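Local coordinates for protein L-Ribose isomerase (Acinetobacter, PDB 4Q0S) that isomerises L-ribose, probably to the ketose L-ribulose, in a cupin barrel whose metal site holds cobalt(II) in the ribitol-bound crystal, at residues R20-D23 and E24-E28; P39-E42 and K43-N46; L167-G170 and R171-S174. All coordinates share one frame; numbering follows the deposited sequence.

Contact 1 of 3, residues R20-D23 and E24-E28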
loop_
_atom_site.group_PDB
_atom_site.type_symbol
_atom_site.label_atom_id
_atom_site.label_comp_id
_atom_site.label_asym_id
_atom_site.label_seq_id
_atom_site.Cartn_x
_atom_site.Cartn_y
_atom_site.Cartn_z
ATOM N N ARG A 20 20.066 19.342 -9.567
ATOM C CA ARG A 20 18.772 19.524 -8.925
ATOM C C ARG A 20 17.667 18.766 -9.668
ATOM O O ARG A 20 16.829 18.108 -9.048
ATOM C CB ARG A 20 18.411 21.007 -8.837
ATOM C CG ARG A 20 17.041 21.252 -8.218
ATOM C CD ARG A 20 16.711 22.724 -8.161
ATOM N NE ARG A 20 15.308 22.957 -7.844
ATOM C CZ ARG A 20 14.782 24.163 -7.654
ATOM N NH1 ARG A 20 15.551 25.240 -7.745
ATOM N NH2 ARG A 20 13.486 24.297 -7.392
ATOM N N GLU A 21 17.657 18.852 -10.995
ATOM C CA GLU A 21 16.634 18.147 -11.756
ATOM C C GLU A 21 16.786 16.646 -11.543
ATOM O O GLU A 21 15.797 15.936 -11.364
ATOM C CB GLU A 21 16.738 18.463 -13.250
ATOM C CG GLU A 21 16.501 19.921 -13.621
ATOM C CD GLU A 21 16.766 20.175 -15.095
ATOM O OE1 GLU A 21 17.760 19.616 -15.611
ATOM O OE2 GLU A 21 15.999 20.928 -15.733
ATOM N N TYR A 22 18.029 16.168 -11.540
ATOM C CA TYR A 22 18.280 14.750 -11.358
ATOM C C TYR A 22 17.776 14.237 -10.019
ATOM O O TYR A 22 16.993 13.288 -9.959
ATOM C CB TYR A 22 19.769 14.431 -11.466
ATOM C CG TYR A 22 20.011 12.943 -11.476
ATOM C CD1 TYR A 22 19.845 12.207 -12.645
ATOM C CD2 TYR A 22 20.326 12.258 -10.303
ATOM C CE1 TYR A 22 19.983 10.821 -12.647
ATOM C CE2 TYR A 22 20.465 10.874 -10.290
ATOM C CZ TYR A 22 20.292 10.161 -11.467
ATOM O OH TYR A 22 20.441 8.795 -11.471
ATOM N N ASP A 23 18.239 14.860 -8.943
ATOM C CA ASP A 23 17.831 14.456 -7.605
ATOM C C ASP A 23 16.328 14.519 -7.366
ATOM O O ASP A 23 15.743 13.565 -6.853
ATOM C CB ASP A 23 18.554 15.296 -6.556
ATOM C CG ASP A 23 19.983 14.858 -6.357
ATOM O OD1 ASP A 23 20.489 14.087 -7.200
ATOM O OD2 ASP A 23 20.608 15.282 -5.364
ATOM N N GLU A 24 15.693 15.627 -7.726
ATOM C CA GLU A 24 14.256 15.736 -7.501
ATOM C C GLU A 24 13.531 14.622 -8.258
ATOM O O GLU A 24 12.573 14.037 -7.755
ATOM C CB GLU A 24 13.741 17.114 -7.933
ATOM C CG GLU A 24 14.465 18.271 -7.252
ATOM C CD GLU A 24 13.791 19.612 -7.469
ATOM O OE1 GLU A 24 13.167 19.804 -8.536
ATOM O OE2 GLU A 24 13.898 20.483 -6.574
ATOM N N TRP A 25 14.021 14.315 -9.456
ATOM C CA TRP A 25 13.435 13.273 -10.293
ATOM C C TRP A 25 13.615 11.895 -9.660
ATOM O O TRP A 25 12.646 11.177 -9.411
ATOM C CB TRP A 25 14.098 13.312 -11.679
ATOM C CG TRP A 25 13.608 12.305 -12.684
ATOM C CD1 TRP A 25 12.314 11.913 -12.895
ATOM C CD2 TRP A 25 14.391 11.660 -13.703
ATOM N NE1 TRP A 25 12.244 11.072 -13.987
ATOM C CE2 TRP A 25 13.504 10.903 -14.499
ATOM C CE3 TRP A 25 15.758 11.655 -14.023
ATOM C CZ2 TRP A 25 13.937 10.146 -15.598
ATOM C CZ3 TRP A 25 16.187 10.903 -15.116
ATOM C CH2 TRP A 25 15.278 10.159 -15.889
ATOM N N VAL A 26 14.863 11.538 -9.384
ATOM C CA VAL A 26 15.176 10.246 -8.802
ATOM C C VAL A 26 14.769 10.061 -7.338
ATOM O O VAL A 26 14.253 9.009 -6.973
ATOM C CB VAL A 26 16.682 9.942 -8.963
ATOM C CG1 VAL A 26 17.058 8.681 -8.196
ATOM C CG2 VAL A 26 16.999 9.763 -10.442
ATOM N N ARG A 27 14.990 11.063 -6.494
ATOM C CA ARG A 27 14.617 10.903 -5.090
ATOM C C ARG A 27 13.100 10.823 -4.912
ATOM O O ARG A 27 12.617 10.054 -4.086
ATOM C CB ARG A 27 15.223 12.023 -4.234
ATOM C CG ARG A 27 16.757 11.965 -4.190
ATOM C CD ARG A 27 17.356 12.934 -3.173
ATOM N NE ARG A 27 17.219 12.450 -1.798
ATOM C CZ ARG A 27 17.576 13.144 -0.716
ATOM N NH1 ARG A 27 18.093 14.364 -0.840
ATOM N NH2 ARG A 27 17.414 12.617 0.492
ATOM N N GLU A 28 12.346 11.596 -5.691
ATOM C CA GLU A 28 10.886 11.546 -5.599
ATOM C C GLU A 28 10.418 10.178 -6.050
ATOM O O GLU A 28 9.467 9.630 -5.496
ATOM C CB GLU A 28 10.211 12.574 -6.507
ATOM C CG GLU A 28 10.044 13.964 -5.929
ATOM C CD GLU A 28 9.171 14.002 -4.685
ATOM O OE1 GLU A 28 8.301 13.120 -4.517
ATOM O OE2 GLU A 28 9.351 14.935 -3.882
HETATM O O HOH W 1 12.019 22.080 -8.734
HETATM O O HOH W 2 18.933 16.273 -3.209
#
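R20 sends its CG to the far side from its backbone N (chi1 178°) and runs straight on to NE, while E24 directs CG away from its own carbonyl carbon, back along the helix. These torsions set guanidinium and carboxylate together one turn apart on helix 19-35, as an i/i+4 salt bridge with R20 NE 3.1 Å from E24 OE2. The bond is bent (150° at the hydrogen), and NE approaches OE2 from above the carboxylate plane, the two flat groups being 74° apart. A water closes the pair on a second path, 3.0 Å from R20 NH2 and 2.6 Å from E24 OE1. R20 is also held across the subunit boundary, by the carbonyl O of F61 and by E21 of the second subunit. Further along, another water links D23 OD2 (2.9 Å) to R27 NH1 (3.2 Å), while D23 OD1 pairs with R19. V26 CG2 lies over one face of the Y22 ring, 3.8 Å from its centroid, a CH-pi contact. The chemistry thus divides the helix: R20, E24, R27 and E28 meet the second subunit, while W25, V26 and the Y22 ring form a largely apolar side toward strand 73-82, with Y22 OH bonded to N46 O.

Contact 2 of 3, residues P39-E42 and K43-N46; sequences PITE and KMVN
T41 points its backbone N-H almost straight at the sulfur of M44: N to SD measures 3.3 Å with 178° at the hydrogen, a weak but well-aligned N-H...S bond. It bridges the ends of the first of two overlapping beta-turns, T41-M44 and E42-V45, whose central residues E42, K43 and M44 have type I-like backbone angles. The first turn is closed only weakly, by M44 N to T41 O at 3.1 Å; the second is firmer, with V45 N 3.0 Å from E42 O, though the donor stands above that carbonyl plane. M44 folds back over the turn: its CG leaves on the side of its own backbone N, and a bend about the CG-SD bond (chi3 59°) swings the methyl CE to within 3.8 Å of I40 CA. T41 OG1 sits beside the same thioether, 3.1 Å from M44 SD. On the apolar side I40 CG2 meets V45 CG2 at 3.6 Å, the two side chains crossing at about a right angle. I40 and M44 continue onto F77 of strand 73-82, and V45 onto V26 and A30 of helix 19-35. V45 is then the centre of an inverse gamma turn, and N46 ND2 reaches back to K43 O at 2.7 Å, in the carbonyl plane.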
loop_
_atom_site.group_PDB
_atom_site.type_symbol
_atom_site.label_atom_id
_atom_site.label_comp_id
_atom_site.label_asym_id
_atom_site.label_seq_id
_atom_site.Cartn_x
_atom_site.Cartn_y
_atom_site.Cartn_z
ATOM N N PRO A 39 11.287 -2.645 -2.248
ATOM C CA PRO A 39 12.442 -2.558 -1.345
ATOM C C PRO A 39 13.630 -1.771 -1.886
ATOM O O PRO A 39 14.631 -2.350 -2.300
ATOM C CB PRO A 39 12.786 -4.023 -1.100
ATOM C CG PRO A 39 12.503 -4.638 -2.453
ATOM C CD PRO A 39 11.176 -3.995 -2.835
ATOM N N ILE A 40 13.515 -0.448 -1.870
ATOM C CA ILE A 40 14.576 0.418 -2.355
ATOM C C ILE A 40 15.585 0.760 -1.257
ATOM O O ILE A 40 15.238 1.372 -0.250
ATOM C CB ILE A 40 13.982 1.718 -2.931
ATOM C CG1 ILE A 40 13.153 1.387 -4.180
ATOM C CG2 ILE A 40 15.096 2.715 -3.252
ATOM C CD1 ILE A 40 12.554 2.587 -4.851
ATOM N N THR A 41 16.831 0.351 -1.462
ATOM C CA THR A 41 17.907 0.614 -0.513
ATOM C C THR A 41 18.645 1.886 -0.925
ATOM O O THR A 41 18.440 2.398 -2.023
ATOM C CB THR A 41 18.918 -0.547 -0.487
ATOM O OG1 THR A 41 19.413 -0.774 -1.813
ATOM C CG2 THR A 41 18.257 -1.818 0.025
ATOM N N GLU A 42 19.503 2.393 -0.046
ATOM C CA GLU A 42 20.252 3.611 -0.338
ATOM C C GLU A 42 21.119 3.493 -1.578
ATOM O O GLU A 42 21.148 4.397 -2.405
ATOM C CB GLU A 42 21.138 3.996 0.843
ATOM C CG GLU A 42 20.403 4.637 1.988
ATOM C CD GLU A 42 21.320 4.937 3.157
ATOM O OE1 GLU A 42 22.337 5.637 2.948
ATOM O OE2 GLU A 42 21.021 4.473 4.278
ATOM N N LYS A 43 21.830 2.377 -1.699
ATOM C CA LYS A 43 22.713 2.161 -2.840
ATOM C C LYS A 43 21.965 2.166 -4.175
ATOM O O LYS A 43 22.539 2.485 -5.217
ATOM C CB LYS A 43 23.460 0.838 -2.681
ATOM C CG LYS A 43 22.546 -0.378 -2.628
ATOM C CD LYS A 43 23.294 -1.660 -2.967
ATOM C CE LYS A 43 24.428 -1.935 -1.992
ATOM N NZ LYS A 43 25.150 -3.198 -2.336
ATOM N N MET A 44 20.684 1.812 -4.146
ATOM C CA MET A 44 19.887 1.782 -5.370
ATOM C C MET A 44 19.556 3.188 -5.868
ATOM O O MET A 44 19.327 3.399 -7.065
ATOM C CB MET A 44 18.604 0.980 -5.133
ATOM C CG MET A 44 18.868 -0.511 -4.918
ATOM S SD MET A 44 17.482 -1.409 -4.210
ATOM C CE MET A 44 16.227 -1.094 -5.464
ATOM N N VAL A 45 19.527 4.152 -4.952
ATOM C CA VAL A 45 19.229 5.528 -5.324
ATOM C C VAL A 45 20.560 6.188 -5.663
ATOM O O VAL A 45 21.196 6.816 -4.813
ATOM C CB VAL A 45 18.534 6.270 -4.165
ATOM C CG1 VAL A 45 18.141 7.674 -4.600
ATOM C CG2 VAL A 45 17.300 5.482 -3.724
ATOM N N ASN A 46 20.976 6.028 -6.915
ATOM C CA ASN A 46 22.253 6.561 -7.384
ATOM C C ASN A 46 22.145 7.344 -8.690
ATOM O O ASN A 46 21.053 7.509 -9.248
ATOM C CB ASN A 46 23.242 5.408 -7.566
ATOM C CG ASN A 46 22.671 4.290 -8.414
ATOM O OD1 ASN A 46 22.306 4.504 -9.567
ATOM N ND2 ASN A 46 22.579 3.095 -7.843
#

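Contact 3 of 3, residues L167-G170 and R171-S174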
loop_
_atom_site.group_PDB
_atom_site.type_symbol
_atom_site.label_atom_id
_atom_site.label_comp_id
_atom_site.label_asym_id
_atom_site.label_seq_id
_atom_site.Cartn_x
_atom_site.Cartn_y
_atom_site.Cartn_z
ATOM N N LEU A 167 5.170 10.077 -30.707
ATOM C CA LEU A 167 6.495 9.496 -30.565
ATOM C C LEU A 167 7.544 10.604 -30.480
ATOM O O LEU A 167 7.315 11.726 -30.930
ATOM C CB LEU A 167 6.787 8.584 -31.760
ATOM C CG LEU A 167 5.882 7.359 -31.924
ATOM C CD1 LEU A 167 6.243 6.613 -33.206
ATOM C CD2 LEU A 167 6.042 6.444 -30.717
ATOM N N PRO A 168 8.711 10.303 -29.893
ATOM C CA PRO A 168 9.762 11.320 -29.777
ATOM C C PRO A 168 10.208 11.832 -31.150
ATOM O O PRO A 168 10.323 11.059 -32.107
ATOM C CB PRO A 168 10.886 10.579 -29.047
ATOM C CG PRO A 168 10.154 9.511 -28.266
ATOM C CD PRO A 168 9.118 9.041 -29.250
ATOM N N LYS A 169 10.458 13.135 -31.236
ATOM C CA LYS A 169 10.900 13.741 -32.486
ATOM C C LYS A 169 12.248 13.165 -32.887
ATOM O O LYS A 169 13.197 13.177 -32.101
ATOM C CB LYS A 169 11.025 15.260 -32.335
ATOM C CG LYS A 169 9.738 15.968 -31.948
ATOM C CD LYS A 169 8.651 15.775 -32.994
ATOM C CE LYS A 169 7.427 16.612 -32.661
ATOM N NZ LYS A 169 6.966 16.366 -31.263
ATOM N N GLY A 170 12.330 12.664 -34.113
ATOM C CA GLY A 170 13.575 12.095 -34.593
ATOM C C GLY A 170 13.789 10.655 -34.171
ATOM O O GLY A 170 14.857 10.093 -34.402
ATOM N N ARG A 171 12.777 10.054 -33.552
ATOM C CA ARG A 171 12.868 8.666 -33.098
ATOM C C ARG A 171 11.680 7.863 -33.627
ATOM O O ARG A 171 11.586 6.658 -33.402
ATOM C CB ARG A 171 12.854 8.607 -31.560
ATOM C CG ARG A 171 13.985 9.355 -30.863
ATOM C CD ARG A 171 15.315 8.646 -31.036
ATOM N NE ARG A 171 16.413 9.389 -30.425
ATOM C CZ ARG A 171 16.864 9.198 -29.189
ATOM N NH1 ARG A 171 16.318 8.276 -28.411
ATOM N NH2 ARG A 171 17.873 9.925 -28.732
ATOM N N GLU A 172 10.776 8.536 -34.334
ATOM C CA GLU A 172 9.580 7.885 -34.853
ATOM C C GLU A 172 9.811 6.552 -35.553
ATOM O O GLU A 172 9.223 5.536 -35.174
ATOM C CB GLU A 172 8.824 8.827 -35.795
ATOM C CG GLU A 172 8.328 10.098 -35.125
ATOM C CD GLU A 172 9.294 11.253 -35.278
ATOM O OE1 GLU A 172 10.515 11.002 -35.343
ATOM O OE2 GLU A 172 8.832 12.415 -35.324
ATOM N N SER A 173 10.669 6.550 -36.566
ATOM C CA SER A 173 10.941 5.341 -37.335
ATOM C C SER A 173 11.466 4.161 -36.521
ATOM O O SER A 173 11.346 3.014 -36.949
ATOM C CB SER A 173 11.922 5.653 -38.471
ATOM O OG SER A 173 13.185 6.038 -37.968
ATOM N N SER A 174 12.041 4.427 -35.353
ATOM C CA SER A 174 12.565 3.338 -34.538
ATOM C C SER A 174 11.438 2.437 -34.031
ATOM O O SER A 174 11.679 1.304 -33.613
ATOM C CB SER A 174 13.364 3.891 -33.350
ATOM O OG SER A 174 12.523 4.569 -32.431
#
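R171 N meets P168 O at 3.0 Å, the hydrogen bond that closes a four-residue turn; the N-H lies above the carbonyl plane of P168, with 149° at the hydrogen. The carboxylate of E172 reaches back into the same turn. Its OE1 takes a weak, strongly bent bond from G170 N at 2.8 Å (124°), and it does so because E172 bends sharply about CB-CG, with chi2 at 94°, instead of extending. That fold also brings OE1 to 3.2 Å from P168 O. Two acceptors so close would be expected to repel, a cost that the nearby G170 N-H may offset in part. Carbon contacts flank it: P168 CB lies 3.8 Å from R171 CB and L167 CB 4.0 Å from E172 CG, while the L167 CD1 methyl rests 3.7 Å from the backbone O of E172. In the next shell, L167 and P168 both rest on F113 of strand 113-118. R171 carries its guanidinium away to other loops, where NH1 forms a salt bridge with E72 and NH2 another with D56, NH2 also donating to the carbonyl O of F53. Its backbone O accepts S174 N at 3.0 Å, so a second turn follows directly on the first. The backbone angles identify the first as a type II beta-turn: K169 has the extended values of its second position, and G170 has the positive phi of its third, where a side chain would press on the preceding carbonyl O. It lies in the long connection between strands 132-137 and 180-185 of the cupin barrel.

Contacts 1 and 2 adjoin, their centres 14 Å apart. Y22 OH lies 2.6 Å from N46 O, a probable hydrogen bond, and V26 CG1 is 3.9 Å from V45 CG1, so helix 19-35 and the turns that follow it share one packed layer outside strand 73-82. Contact 3 is separate: its nearest atoms are about 13 Å from contact 1 and about 20 Å from contact 2, which lies across the chain's centre from it. None of the three supplies a ligand to the cobalt(II) site. The side chains of W25 and R171 are each about 11 Å from a bound ribitol, and that of M44 about 12 Å; the R171 side chain is also about 10 Å from a bound cobalt hexammine(III).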